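Local coordinates for protein SusD homolog (Bacteroides thetaiotaomicron, PDB 3EHM) that probably binds mucin O-glycans at the cell surface as a SusD-like outer-membrane lipoprotein, helping a gut symbiont to use host glycans, at residues Ser60-Ile64 with Ala311-Ser315; Gly273-Trp277 with Tyr442-Tyr446; Trp277-Tyr283 with Gly392-Leu397; Leu288-Glu294 with Thr305-Pro309; Leu434-Thr439 with Arg458-Tyr463. All coordinates share one frame. Residue numbers count along the deposited sequence, not the author numbering.

Contact 1 of 5, residues Ser60-Ile64 with Ala311-Ser315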
# COMPACT_ATOMS: atom_id res chain seq x y z
N SER A 60 1.43 -0.38 -8.71
CA SER A 60 0.31 -0.14 -7.79
C SER A 60 -0.11 1.32 -7.65
O SER A 60 -1.30 1.63 -7.77
CB SER A 60 0.65 -0.70 -6.40
OG SER A 60 1.82 -0.09 -5.87
N GLY A 61 0.85 2.21 -7.38
CA GLY A 61 0.54 3.62 -7.23
C GLY A 61 0.00 4.26 -8.50
O GLY A 61 -0.76 5.23 -8.46
N ASN A 62 0.41 3.71 -9.64
CA ASN A 62 -0.03 4.20 -10.93
C ASN A 62 -1.45 3.70 -11.20
O ASN A 62 -2.30 4.47 -11.64
CB ASN A 62 0.95 3.72 -12.02
CG ASN A 62 0.30 3.60 -13.39
OD1 ASN A 62 -0.26 4.56 -13.93
ND2 ASN A 62 0.39 2.41 -13.97
N TYR A 63 -1.70 2.43 -10.92
CA TYR A 63 -3.01 1.83 -11.13
C TYR A 63 -4.12 2.61 -10.42
O TYR A 63 -5.14 2.96 -11.02
CB TYR A 63 -3.04 0.39 -10.62
CG TYR A 63 -1.99 -0.55 -11.20
CD1 TYR A 63 -1.56 -1.66 -10.47
CD2 TYR A 63 -1.43 -0.33 -12.46
CE1 TYR A 63 -0.59 -2.53 -10.97
CE2 TYR A 63 -0.46 -1.20 -12.98
CZ TYR A 63 -0.04 -2.29 -12.23
OH TYR A 63 0.93 -3.14 -12.71
N ILE A 64 -3.92 2.88 -9.12
CA ILE A 64 -4.93 3.58 -8.32
C ILE A 64 -4.89 5.10 -8.38
O ILE A 64 -5.63 5.77 -7.67
CB ILE A 64 -4.85 3.16 -6.85
CG1 ILE A 64 -3.48 3.55 -6.27
CG2 ILE A 64 -5.12 1.66 -6.72
CD1 ILE A 64 -3.25 3.06 -4.88
N ALA A 311 -2.45 11.03 -16.27
CA ALA A 311 -3.44 9.97 -16.23
C ALA A 311 -2.87 8.60 -15.86
O ALA A 311 -1.68 8.34 -16.06
CB ALA A 311 -4.17 9.89 -17.56
N PRO A 312 -3.71 7.72 -15.29
CA PRO A 312 -3.26 6.39 -14.90
C PRO A 312 -2.98 5.53 -16.13
O PRO A 312 -3.64 5.67 -17.16
CB PRO A 312 -4.41 5.86 -14.07
CG PRO A 312 -5.60 6.48 -14.73
CD PRO A 312 -5.14 7.91 -14.96
N THR A 313 -1.98 4.66 -16.01
CA THR A 313 -1.60 3.77 -17.09
C THR A 313 -1.46 4.57 -18.39
O THR A 313 -2.13 4.31 -19.39
CB THR A 313 -2.64 2.63 -17.24
OG1 THR A 313 -2.85 2.02 -15.96
CG2 THR A 313 -2.14 1.56 -18.21
N ASN A 314 -0.56 5.55 -18.33
CA ASN A 314 -0.26 6.45 -19.45
C ASN A 314 0.08 5.67 -20.71
O ASN A 314 0.85 4.71 -20.65
CB ASN A 314 0.91 7.36 -19.07
CG ASN A 314 1.18 8.45 -20.09
OD1 ASN A 314 2.09 9.25 -19.93
ND2 ASN A 314 0.38 8.49 -21.15
N SER A 315 -0.49 6.08 -21.84
CA SER A 315 -0.22 5.39 -23.10
C SER A 315 0.79 6.16 -23.94
O SER A 315 1.24 5.68 -24.98
CB SER A 315 -1.52 5.22 -23.89
OG SER A 315 -2.04 6.46 -24.32
O HOH W 1 0.30 6.64 -15.78
O HOH W 2 -5.26 2.35 -13.96

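Contact 2 of 5, residues Gly273-Trp277 with Tyr442-Tyr446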
# COMPACT_ATOMS: atom_id res chain seq x y z
N GLY A 273 -0.79 11.63 -9.69
CA GLY A 273 -1.82 10.87 -10.38
C GLY A 273 -3.15 11.59 -10.50
O GLY A 273 -3.50 12.41 -9.66
N ALA A 274 -3.91 11.25 -11.54
CA ALA A 274 -5.20 11.89 -11.80
C ALA A 274 -6.25 11.59 -10.74
O ALA A 274 -6.98 12.48 -10.31
CB ALA A 274 -5.72 11.46 -13.17
N THR A 275 -6.32 10.34 -10.31
CA THR A 275 -7.30 9.96 -9.30
C THR A 275 -7.14 10.74 -7.99
O THR A 275 -8.09 11.37 -7.52
CB THR A 275 -7.23 8.46 -8.99
OG1 THR A 275 -7.42 7.72 -10.20
CG2 THR A 275 -8.31 8.08 -7.98
N ILE A 276 -5.95 10.71 -7.40
CA ILE A 276 -5.77 11.42 -6.15
C ILE A 276 -5.96 12.93 -6.35
O ILE A 276 -6.48 13.61 -5.48
CB ILE A 276 -4.40 11.09 -5.51
CG1 ILE A 276 -4.38 11.60 -4.06
CG2 ILE A 276 -3.26 11.69 -6.33
CD1 ILE A 276 -3.16 11.16 -3.27
N TRP A 277 -5.55 13.44 -7.51
CA TRP A 277 -5.73 14.87 -7.77
C TRP A 277 -7.22 15.20 -7.78
O TRP A 277 -7.64 16.19 -7.21
CB TRP A 277 -5.13 15.27 -9.11
CG TRP A 277 -5.62 16.63 -9.55
CD1 TRP A 277 -5.17 17.84 -9.11
CD2 TRP A 277 -6.70 16.90 -10.45
NE1 TRP A 277 -5.92 18.85 -9.67
CE2 TRP A 277 -6.86 18.31 -10.50
CE3 TRP A 277 -7.56 16.10 -11.22
CZ2 TRP A 277 -7.84 18.92 -11.29
CZ3 TRP A 277 -8.54 16.71 -12.00
CH2 TRP A 277 -8.67 18.11 -12.03
N TYR A 442 -7.85 6.12 1.73
CA TYR A 442 -7.03 6.18 0.51
C TYR A 442 -6.21 7.47 0.53
O TYR A 442 -5.01 7.47 0.23
CB TYR A 442 -7.96 6.16 -0.71
CG TYR A 442 -7.32 6.53 -2.05
CD1 TYR A 442 -6.78 5.55 -2.89
CD2 TYR A 442 -7.31 7.85 -2.49
CE1 TYR A 442 -6.25 5.89 -4.15
CE2 TYR A 442 -6.78 8.19 -3.74
CZ TYR A 442 -6.26 7.22 -4.56
OH TYR A 442 -5.76 7.57 -5.79
N LEU A 443 -6.87 8.57 0.86
CA LEU A 443 -6.20 9.87 0.93
C LEU A 443 -5.14 9.91 2.03
O LEU A 443 -4.05 10.45 1.84
CB LEU A 443 -7.25 10.97 1.15
CG LEU A 443 -7.73 11.83 -0.03
CD1 LEU A 443 -7.56 11.12 -1.35
CD2 LEU A 443 -9.17 12.22 0.21
N ALA A 444 -5.46 9.34 3.19
CA ALA A 444 -4.53 9.33 4.32
C ALA A 444 -3.38 8.34 4.18
O ALA A 444 -2.32 8.53 4.78
CB ALA A 444 -5.30 9.04 5.61
N LEU A 445 -3.58 7.29 3.39
CA LEU A 445 -2.54 6.28 3.18
C LEU A 445 -1.41 6.73 2.27
O LEU A 445 -0.32 6.16 2.30
CB LEU A 445 -3.15 5.00 2.60
CG LEU A 445 -3.80 4.01 3.56
CD1 LEU A 445 -4.55 2.94 2.77
CD2 LEU A 445 -2.74 3.38 4.44
N TYR A 446 -1.66 7.75 1.45
CA TYR A 446 -0.62 8.23 0.54
C TYR A 446 0.69 8.45 1.29
O TYR A 446 0.70 9.06 2.36
CB TYR A 446 -1.07 9.53 -0.15
CG TYR A 446 -0.00 10.13 -1.04
CD1 TYR A 446 0.89 11.08 -0.55
CD2 TYR A 446 0.16 9.69 -2.36
CE1 TYR A 446 1.92 11.58 -1.34
CE2 TYR A 446 1.19 10.19 -3.16
CZ TYR A 446 2.07 11.12 -2.64
OH TYR A 446 3.13 11.57 -3.40

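Contact 3 of 5, residues Trp277-Tyr283 with Gly392-Leu397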
# COMPACT_ATOMS: atom_id res chain seq x y z
N TRP A 277 -5.55 13.44 -7.51
CA TRP A 277 -5.73 14.87 -7.77
C TRP A 277 -7.22 15.20 -7.78
O TRP A 277 -7.64 16.19 -7.21
CB TRP A 277 -5.13 15.27 -9.11
CG TRP A 277 -5.62 16.63 -9.55
CD1 TRP A 277 -5.17 17.84 -9.11
CD2 TRP A 277 -6.70 16.90 -10.45
NE1 TRP A 277 -5.92 18.85 -9.67
CE2 TRP A 277 -6.86 18.31 -10.50
CE3 TRP A 277 -7.56 16.10 -11.22
CZ2 TRP A 277 -7.84 18.92 -11.29
CZ3 TRP A 277 -8.54 16.71 -12.00
CH2 TRP A 277 -8.67 18.11 -12.03
N GLY A 278 -8.00 14.36 -8.46
CA GLY A 278 -9.43 14.58 -8.56
C GLY A 278 -10.10 14.73 -7.21
O GLY A 278 -10.94 15.62 -7.02
N TYR A 279 -9.75 13.85 -6.27
CA TYR A 279 -10.33 13.91 -4.93
C TYR A 279 -9.82 15.13 -4.17
O TYR A 279 -10.61 15.88 -3.60
CB TYR A 279 -10.01 12.63 -4.15
CG TYR A 279 -10.82 11.43 -4.60
CD1 TYR A 279 -12.17 11.33 -4.27
CD2 TYR A 279 -10.26 10.44 -5.39
CE1 TYR A 279 -12.95 10.26 -4.72
CE2 TYR A 279 -11.03 9.36 -5.86
CZ TYR A 279 -12.38 9.29 -5.52
OH TYR A 279 -13.16 8.25 -5.99
N LEU A 280 -8.51 15.34 -4.15
CA LEU A 280 -7.94 16.47 -3.42
C LEU A 280 -8.50 17.79 -3.90
O LEU A 280 -8.83 18.66 -3.10
CB LEU A 280 -6.41 16.46 -3.56
CG LEU A 280 -5.70 15.24 -2.96
CD1 LEU A 280 -4.21 15.31 -3.25
CD2 LEU A 280 -5.95 15.20 -1.46
N ASP A 281 -8.63 17.94 -5.22
CA ASP A 281 -9.16 19.17 -5.80
C ASP A 281 -10.65 19.36 -5.49
O ASP A 281 -11.06 20.39 -4.96
CB ASP A 281 -8.98 19.16 -7.32
CG ASP A 281 -9.47 20.45 -7.97
OD1 ASP A 281 -8.75 21.46 -7.91
OD2 ASP A 281 -10.59 20.44 -8.53
N GLY A 282 -11.45 18.35 -5.82
CA GLY A 282 -12.88 18.44 -5.58
C GLY A 282 -13.28 18.61 -4.12
O GLY A 282 -14.27 19.27 -3.81
N TYR A 283 -12.50 18.01 -3.22
CA TYR A 283 -12.78 18.09 -1.80
C TYR A 283 -12.17 19.33 -1.17
O TYR A 283 -12.30 19.54 0.04
CB TYR A 283 -12.23 16.85 -1.08
CG TYR A 283 -12.93 15.53 -1.35
CD1 TYR A 283 -12.42 14.34 -0.85
CD2 TYR A 283 -14.13 15.48 -2.07
CE1 TYR A 283 -13.07 13.13 -1.04
CE2 TYR A 283 -14.79 14.26 -2.28
CZ TYR A 283 -14.25 13.09 -1.76
OH TYR A 283 -14.88 11.87 -1.92
N GLY A 392 -18.63 18.68 -1.50
CA GLY A 392 -18.19 18.63 -2.88
C GLY A 392 -17.80 17.22 -3.31
O GLY A 392 -17.45 16.39 -2.47
N LYS A 393 -17.86 16.96 -4.61
CA LYS A 393 -17.51 15.65 -5.15
C LYS A 393 -16.18 15.75 -5.88
O LYS A 393 -15.74 16.83 -6.25
CB LYS A 393 -18.60 15.16 -6.11
CG LYS A 393 -19.81 14.52 -5.42
CD LYS A 393 -20.51 15.50 -4.50
CE LYS A 393 -21.75 14.89 -3.86
NZ LYS A 393 -22.41 15.85 -2.92
N PRO A 394 -15.50 14.60 -6.08
CA PRO A 394 -14.22 14.66 -6.79
C PRO A 394 -14.32 15.30 -8.16
O PRO A 394 -15.36 15.24 -8.82
CB PRO A 394 -13.79 13.19 -6.85
CG PRO A 394 -15.08 12.45 -6.79
CD PRO A 394 -15.86 13.22 -5.76
N THR A 395 -13.23 15.92 -8.59
CA THR A 395 -13.20 16.60 -9.88
C THR A 395 -12.83 15.65 -11.00
O THR A 395 -11.88 14.88 -10.89
CB THR A 395 -12.20 17.75 -9.86
OG1 THR A 395 -12.45 18.58 -8.72
CG2 THR A 395 -12.32 18.57 -11.14
N GLY A 396 -13.59 15.72 -12.09
CA GLY A 396 -13.30 14.86 -13.22
C GLY A 396 -12.23 15.49 -14.09
O GLY A 396 -11.91 16.67 -13.95
N LEU A 397 -11.67 14.70 -14.98
CA LEU A 397 -10.65 15.19 -15.89
C LEU A 397 -11.29 15.23 -17.27
O LEU A 397 -11.70 14.21 -17.81
CB LEU A 397 -9.44 14.25 -15.86
CG LEU A 397 -8.08 14.77 -16.31
CD1 LEU A 397 -7.80 16.13 -15.67
CD2 LEU A 397 -7.00 13.76 -15.92
O HOH W 3 -16.05 19.89 -5.78

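Contact 4 of 5, residues Leu288-Glu294 with Thr305-Pro309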
# COMPACT_ATOMS: atom_id res chain seq x y z
N LEU A 288 -3.51 18.60 -0.69
CA LEU A 288 -3.04 18.69 -2.07
C LEU A 288 -1.67 19.35 -2.10
O LEU A 288 -0.73 18.84 -2.71
CB LEU A 288 -4.03 19.51 -2.92
CG LEU A 288 -3.62 19.79 -4.37
CD1 LEU A 288 -3.32 18.48 -5.10
CD2 LEU A 288 -4.74 20.54 -5.06
N SER A 289 -1.56 20.49 -1.42
CA SER A 289 -0.32 21.25 -1.35
C SER A 289 0.75 20.55 -0.52
O SER A 289 1.95 20.74 -0.74
CB SER A 289 -0.58 22.63 -0.76
OG SER A 289 0.61 23.40 -0.74
N ALA A 290 0.32 19.73 0.43
CA ALA A 290 1.27 19.01 1.28
C ALA A 290 1.88 17.84 0.54
O ALA A 290 3.05 17.50 0.76
CB ALA A 290 0.57 18.52 2.54
N TYR A 291 1.11 17.22 -0.35
CA TYR A 291 1.58 16.06 -1.10
C TYR A 291 2.30 16.37 -2.41
O TYR A 291 3.26 15.69 -2.76
CB TYR A 291 0.43 15.11 -1.45
CG TYR A 291 -0.30 14.44 -0.30
CD1 TYR A 291 0.24 14.39 0.98
CD2 TYR A 291 -1.52 13.80 -0.51
CE1 TYR A 291 -0.42 13.73 2.03
CE2 TYR A 291 -2.19 13.13 0.52
CZ TYR A 291 -1.63 13.10 1.78
OH TYR A 291 -2.28 12.43 2.80
N PHE A 292 1.83 17.38 -3.13
CA PHE A 292 2.41 17.67 -4.43
C PHE A 292 2.81 19.11 -4.72
O PHE A 292 2.31 20.05 -4.10
CB PHE A 292 1.46 17.21 -5.53
CG PHE A 292 0.95 15.80 -5.36
CD1 PHE A 292 -0.27 15.57 -4.72
CD2 PHE A 292 1.68 14.72 -5.83
CE1 PHE A 292 -0.75 14.27 -4.56
CE2 PHE A 292 1.21 13.42 -5.68
CZ PHE A 292 -0.01 13.19 -5.04
N THR A 293 3.70 19.26 -5.69
CA THR A 293 4.18 20.56 -6.13
C THR A 293 3.27 21.03 -7.26
O THR A 293 2.51 20.25 -7.83
CB THR A 293 5.59 20.46 -6.72
OG1 THR A 293 5.55 19.67 -7.92
CG2 THR A 293 6.54 19.80 -5.72
N GLU A 294 3.33 22.32 -7.58
CA GLU A 294 2.54 22.83 -8.69
C GLU A 294 3.41 22.57 -9.91
O GLU A 294 4.63 22.71 -9.83
CB GLU A 294 2.27 24.33 -8.56
CG GLU A 294 1.36 24.71 -7.41
CD GLU A 294 0.99 26.18 -7.44
OE1 GLU A 294 0.13 26.57 -8.26
OE2 GLU A 294 1.58 26.94 -6.65
N THR A 305 0.82 27.81 -14.49
CA THR A 305 1.18 27.12 -13.26
C THR A 305 -0.07 26.56 -12.60
O THR A 305 -1.14 27.16 -12.69
CB THR A 305 1.90 28.08 -12.27
OG1 THR A 305 3.14 28.49 -12.84
CG2 THR A 305 2.17 27.38 -10.94
N GLY A 306 0.06 25.41 -11.95
CA GLY A 306 -1.07 24.80 -11.28
C GLY A 306 -0.85 23.32 -11.03
O GLY A 306 0.21 22.78 -11.34
N TYR A 307 -1.85 22.66 -10.45
CA TYR A 307 -1.75 21.23 -10.17
C TYR A 307 -2.19 20.44 -11.40
O TYR A 307 -3.38 20.31 -11.67
CB TYR A 307 -2.62 20.90 -8.96
CG TYR A 307 -2.07 21.52 -7.69
CD1 TYR A 307 -0.96 20.98 -7.06
CD2 TYR A 307 -2.63 22.70 -7.16
CE1 TYR A 307 -0.40 21.57 -5.94
CE2 TYR A 307 -2.08 23.30 -6.04
CZ TYR A 307 -0.96 22.74 -5.43
OH TYR A 307 -0.40 23.33 -4.33
N PHE A 308 -1.21 19.93 -12.14
CA PHE A 308 -1.45 19.17 -13.37
C PHE A 308 -1.12 17.69 -13.19
O PHE A 308 0.04 17.32 -13.02
CB PHE A 308 -0.58 19.72 -14.50
CG PHE A 308 -0.66 21.22 -14.67
CD1 PHE A 308 0.48 21.96 -14.95
CD2 PHE A 308 -1.88 21.89 -14.56
CE1 PHE A 308 0.42 23.34 -15.12
CE2 PHE A 308 -1.95 23.28 -14.72
CZ PHE A 308 -0.80 24.00 -15.01
N PRO A 309 -2.15 16.83 -13.23
CA PRO A 309 -1.93 15.39 -13.07
C PRO A 309 -1.60 14.65 -14.36
O PRO A 309 -1.76 15.18 -15.46
CB PRO A 309 -3.26 14.92 -12.49
CG PRO A 309 -4.24 15.77 -13.24
CD PRO A 309 -3.59 17.15 -13.20
O HOH W 4 2.30 22.79 -3.74

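Contact 5 of 5, residues Leu434-Thr439 with Arg458-Tyr463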
# COMPACT_ATOMS: atom_id res chain seq x y z
N LEU A 434 -19.25 3.16 3.81
CA LEU A 434 -17.99 2.43 3.64
C LEU A 434 -17.17 3.14 2.57
O LEU A 434 -15.95 3.30 2.71
CB LEU A 434 -18.25 0.99 3.18
CG LEU A 434 -16.98 0.18 2.84
CD1 LEU A 434 -16.13 0.01 4.09
CD2 LEU A 434 -17.36 -1.18 2.27
N GLN A 435 -17.83 3.59 1.51
CA GLN A 435 -17.13 4.29 0.44
C GLN A 435 -16.41 5.52 0.98
O GLN A 435 -15.27 5.80 0.59
CB GLN A 435 -18.12 4.69 -0.66
CG GLN A 435 -17.47 5.42 -1.83
CD GLN A 435 -18.47 5.80 -2.89
OE1 GLN A 435 -19.60 6.16 -2.59
NE2 GLN A 435 -18.06 5.74 -4.16
N LYS A 436 -17.07 6.26 1.87
CA LYS A 436 -16.47 7.46 2.47
C LYS A 436 -15.24 7.05 3.29
O LYS A 436 -14.18 7.67 3.20
CB LYS A 436 -17.47 8.18 3.37
CG LYS A 436 -18.64 8.86 2.64
CD LYS A 436 -19.61 9.50 3.64
CE LYS A 436 -20.82 10.13 2.94
NZ LYS A 436 -20.45 11.29 2.08
N ILE A 437 -15.40 6.00 4.10
CA ILE A 437 -14.31 5.50 4.94
C ILE A 437 -13.09 5.10 4.11
O ILE A 437 -11.97 5.52 4.40
CB ILE A 437 -14.76 4.26 5.76
CG1 ILE A 437 -15.81 4.68 6.79
CG2 ILE A 437 -13.55 3.62 6.46
CD1 ILE A 437 -16.48 3.50 7.49
N ILE A 438 -13.30 4.28 3.08
CA ILE A 438 -12.21 3.82 2.23
C ILE A 438 -11.60 4.95 1.40
O ILE A 438 -10.38 4.97 1.17
CB ILE A 438 -12.69 2.70 1.28
CG1 ILE A 438 -13.27 1.54 2.10
CG2 ILE A 438 -11.52 2.21 0.42
CD1 ILE A 438 -12.30 0.96 3.13
N THR A 439 -12.43 5.87 0.93
CA THR A 439 -11.95 6.99 0.14
C THR A 439 -11.04 7.89 0.98
O THR A 439 -9.99 8.33 0.53
CB THR A 439 -13.12 7.82 -0.43
OG1 THR A 439 -13.88 7.00 -1.33
CG2 THR A 439 -12.61 9.04 -1.18
N ARG A 458 -10.23 -5.02 -2.79
CA ARG A 458 -11.10 -5.69 -1.82
C ARG A 458 -12.51 -5.09 -1.77
O ARG A 458 -13.50 -5.83 -1.77
CB ARG A 458 -10.49 -5.64 -0.41
CG ARG A 458 -11.41 -6.19 0.68
CD ARG A 458 -10.76 -6.10 2.07
NE ARG A 458 -10.69 -4.74 2.60
CZ ARG A 458 -11.66 -4.16 3.30
NH1 ARG A 458 -12.78 -4.81 3.56
NH2 ARG A 458 -11.50 -2.92 3.76
N THR A 459 -12.58 -3.77 -1.74
CA THR A 459 -13.86 -3.06 -1.61
C THR A 459 -14.45 -2.42 -2.86
O THR A 459 -15.68 -2.27 -2.96
CB THR A 459 -13.74 -1.93 -0.57
OG1 THR A 459 -12.94 -0.87 -1.11
CG2 THR A 459 -13.08 -2.45 0.70
N GLY A 460 -13.61 -2.02 -3.79
CA GLY A 460 -14.09 -1.36 -4.99
C GLY A 460 -14.01 0.15 -4.81
O GLY A 460 -14.41 0.91 -5.69
N PHE A 461 -13.48 0.57 -3.67
CA PHE A 461 -13.34 1.99 -3.37
C PHE A 461 -11.88 2.41 -3.15
O PHE A 461 -11.05 1.62 -2.71
CB PHE A 461 -14.14 2.36 -2.12
CG PHE A 461 -15.59 1.96 -2.18
CD1 PHE A 461 -16.38 2.29 -3.29
CD2 PHE A 461 -16.18 1.31 -1.11
CE1 PHE A 461 -17.73 1.97 -3.32
CE2 PHE A 461 -17.54 0.98 -1.13
CZ PHE A 461 -18.31 1.31 -2.24
N PRO A 462 -11.56 3.67 -3.47
CA PRO A 462 -12.48 4.66 -4.03
C PRO A 462 -12.60 4.43 -5.53
O PRO A 462 -11.85 3.65 -6.10
CB PRO A 462 -11.80 5.98 -3.70
CG PRO A 462 -10.35 5.63 -3.88
CD PRO A 462 -10.25 4.28 -3.19
N TYR A 463 -13.56 5.10 -6.18
CA TYR A 463 -13.69 4.96 -7.62
C TYR A 463 -12.44 5.59 -8.21
O TYR A 463 -11.95 6.60 -7.70
CB TYR A 463 -14.95 5.67 -8.13
CG TYR A 463 -16.25 5.02 -7.68
CD1 TYR A 463 -16.30 3.65 -7.40
CD2 TYR A 463 -17.42 5.77 -7.59
CE1 TYR A 463 -17.50 3.04 -7.02
CE2 TYR A 463 -18.63 5.17 -7.22
CZ TYR A 463 -18.66 3.81 -6.94
OH TYR A 463 -19.84 3.22 -6.57
O HOH W 5 -15.08 6.82 -3.94

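Contact 1 of 5, residues Ser60-Ile64 with Ala311-Ser315
In this SusD-like fold, the short helix 60-63 meets an irregular loop that lies between strands 304-306 and 339-342; the one direct hydrogen bond between them comes from an asparagine side chain. The loop enters at A311, whose methyl group turns away but whose carbonyl oxygen accepts from water 1 (A311 O to water 2.6 Å). P312 follows, and its ring lies against the end of the helix, P312 CB sitting 3.5 Å from N62 O; the CA atoms of these two residues, 5.6 Å apart, are the nearest pair across the segments. T313 then takes left-handed backbone angles (phi 48°, psi 59°), and its amide meets the side chain of N62 in a short, nearly straight hydrogen bond, T313 N to N62 OD1 2.7 Å. The T313 hydroxyl reaches the helix through water 2, which accepts from T313 OG1 (3.1 Å) and donates to Y63 O (3.0 Å); the same hydroxyl is bonded to W81, whose ring meets Y63 edge-to-face. At N314 the backbone amide donates to water 1, so that this water ties two points of the loop to the helix. The contact is buried, and N62 OD1 thus takes a loop amide directly and anchors a water as well: it accepts from T313 N and also from water 1, at 2.8 Å.

Contact 2 of 5, residues Gly273-Trp277 with Tyr442-Tyr446
Two helices of the SusD-like fold pack here, the first turn of 274-282 against the C-terminal part of 429-445, and the contact is a buried apolar one. I276 gives up the most surface. Its extended side chain (chi1 and chi2 both t) runs across to the other helix, where it meets three residues: I276 CD1 lies 3.7 Å from Y446 CD2, I276 CG1 lies 4.2 Å from L443 CD1, and I276 CB lies 4.1 Å from Y442 CE2. Y442, second in buried area, points its CA-to-CB bond toward helix 274-282 and sets its hydroxyl beside the first turn, with Y442 OH 3.5 Å from I276 N. That hydroxyl is hydrogen-bonded to I64 O, so the tyrosine also links helix 429-445 to the end of helix 60-63. Y446 comes third in buried area; its ring also meets Y291, F292 and Y66, making I276 one wall of an aromatic cluster. The first turn itself starts with G273 as N-cap and is held by W277 N to G273 O at 3.1 Å. Beside I276, T275 sends its hydroxyl to the backbone of M465 and leaves its methyl to the tyrosine, T275 CG2 to Y442 OH being 3.4 Å.

Contact 3 of 5, residues Trp277-Tyr283 with Gly392-Leu397
P394 is the apolar centre of a contact in which an extended loop runs along helix 274-282 of the SusD-like fold. Its ring packs over a face of Y279 as a CH-pi contact, P394 CB lying 4.0 Å from the ring centroid, and P394 CD approaches Y283 CE2 at 3.8 Å. At the other end, W277 CZ3 meets L397 CD1 at 3.8 Å and W277 CH2 meets T395 CG2 at 3.8 Å. Between these side chains the two backbones almost touch, because G278 and G282, one turn apart, leave the helix bare: their CA atoms lie 4.5 Å from that of T395 and 4.2 Å from that of P394. A beta carbon on either glycine would clash with the loop. The closeness allows a CA-H...O contact, G282 CA to K393 O 3.3 Å, and water 3 joins G282 O to K393 O. The hydroxyls of Y279 and Y283 are hydrogen-bonded outside the two segments, to Y463 O and T416 O. Toward the polar edge, T395 N donates to G278 O at 2.8 Å, an oxygen that also accepts from G282 N within the helix. The polar edge ends in a side-chain bond, T395 OG1 donating to D281 OD2 at 2.6 Å.

Contact 4 of 5, residues Leu288-Glu294 with Thr305-Pro309
The ring of Y307 lies sandwiched between L288 and E294, each covering one face. L288 CG sits 3.8 Å from the ring centroid of Y307, almost on the ring normal, and E294 CG sits 4.0 Å from that centroid on the opposite face; both are CH-pi contacts. The segments belong to a helix-to-hairpin connection: helix 287-291 ends, the chain passes into strand 295-297, and the antiparallel partner 304-306 brings it back. Y307 follows this second strand directly and folds over the helix end, with F292 O at the edge of its ring. G306 pairs with G295 through the backbone, which sets E294 beside Y307, their CA atoms 4.8 Å apart. Farther out, E294 OE1 comes within 3.5 Å of T305 CG2. Y307 OH packs against S289 CB at 3.6 Å and is hydrogen-bonded to water 4 at 2.8 Å; the water donates to F292 O at 2.8 Å, and its bond to S289 OG is weak. M272 of strand 270-272 packs against both L288 and Y307. The contact is thus aliphatic-on-aromatic at the protein surface: E294 packs by its CG methylene, while the tyrosine keeps its polar end hydrated.

Contact 5 of 5, residues Leu434-Thr439 with Arg458-Tyr463
A cis peptide bond joins F461 to P462, just where the chain leaves helix 449-459 and folds back along helix 429-445 in a helical hairpin of the TPR-related SusD-like fold. The exit is built by G460, with positive phi (96°), and by an ST turn in which F461 N donates to T459 OG1 at 3.0 Å, a hydroxyl also hydrogen-bonded to E455 O. F461 then lies flat on the earlier helix: Q435 CB stands 3.6 Å from the ring centroid of F461 as a CH-pi contact, while L434 CD2 reaches F461 CE2 at 4.0 Å by the ring edge. I438 packs beside F461, its CG2 lying 3.7 Å from F461 CB and 3.7 Å from T459 OG1. P462 CB meets T439 OG1 at 3.3 Å, and the amide end of Q435 lies over a face of Y463, Q435 NE2 being 3.2 Å from Y463 CE2. Y279 of helix 274-282 packs against both T439 and P462. Water 5 accepts from Y463 N (3.2 Å) and donates to T439 OG1 (2.9 Å), which donates to Q435 O (2.7 Å). The direct contact rests mainly on van der Waals and CH-pi packing, with water 5 supplying a polar link between the segments.

Helix 274-282 is the hub: contact 2 uses its first turn and contact 3 the rest, W277 belonging to both, with centres 10 Å apart. Helix 429-445 likewise serves contacts 2 and 5, 12 Å apart. Contact 4, whose helix 287-291 follows the hub in sequence, lies within the chain spans of contacts 1, 2 and 3, while contact 5 comes after contacts 1, 3 and 4. Y442 OH to I64 O (2.6 Å) couples contact 2 to contact 1, and Y279 OH to Y463 O (2.7 Å) couples contact 3 to contact 5. Contacts 4 and 5 stand farthest apart, centres about 24 Å. Together they join loops and a hairpin to the helices of one SusD-like fold.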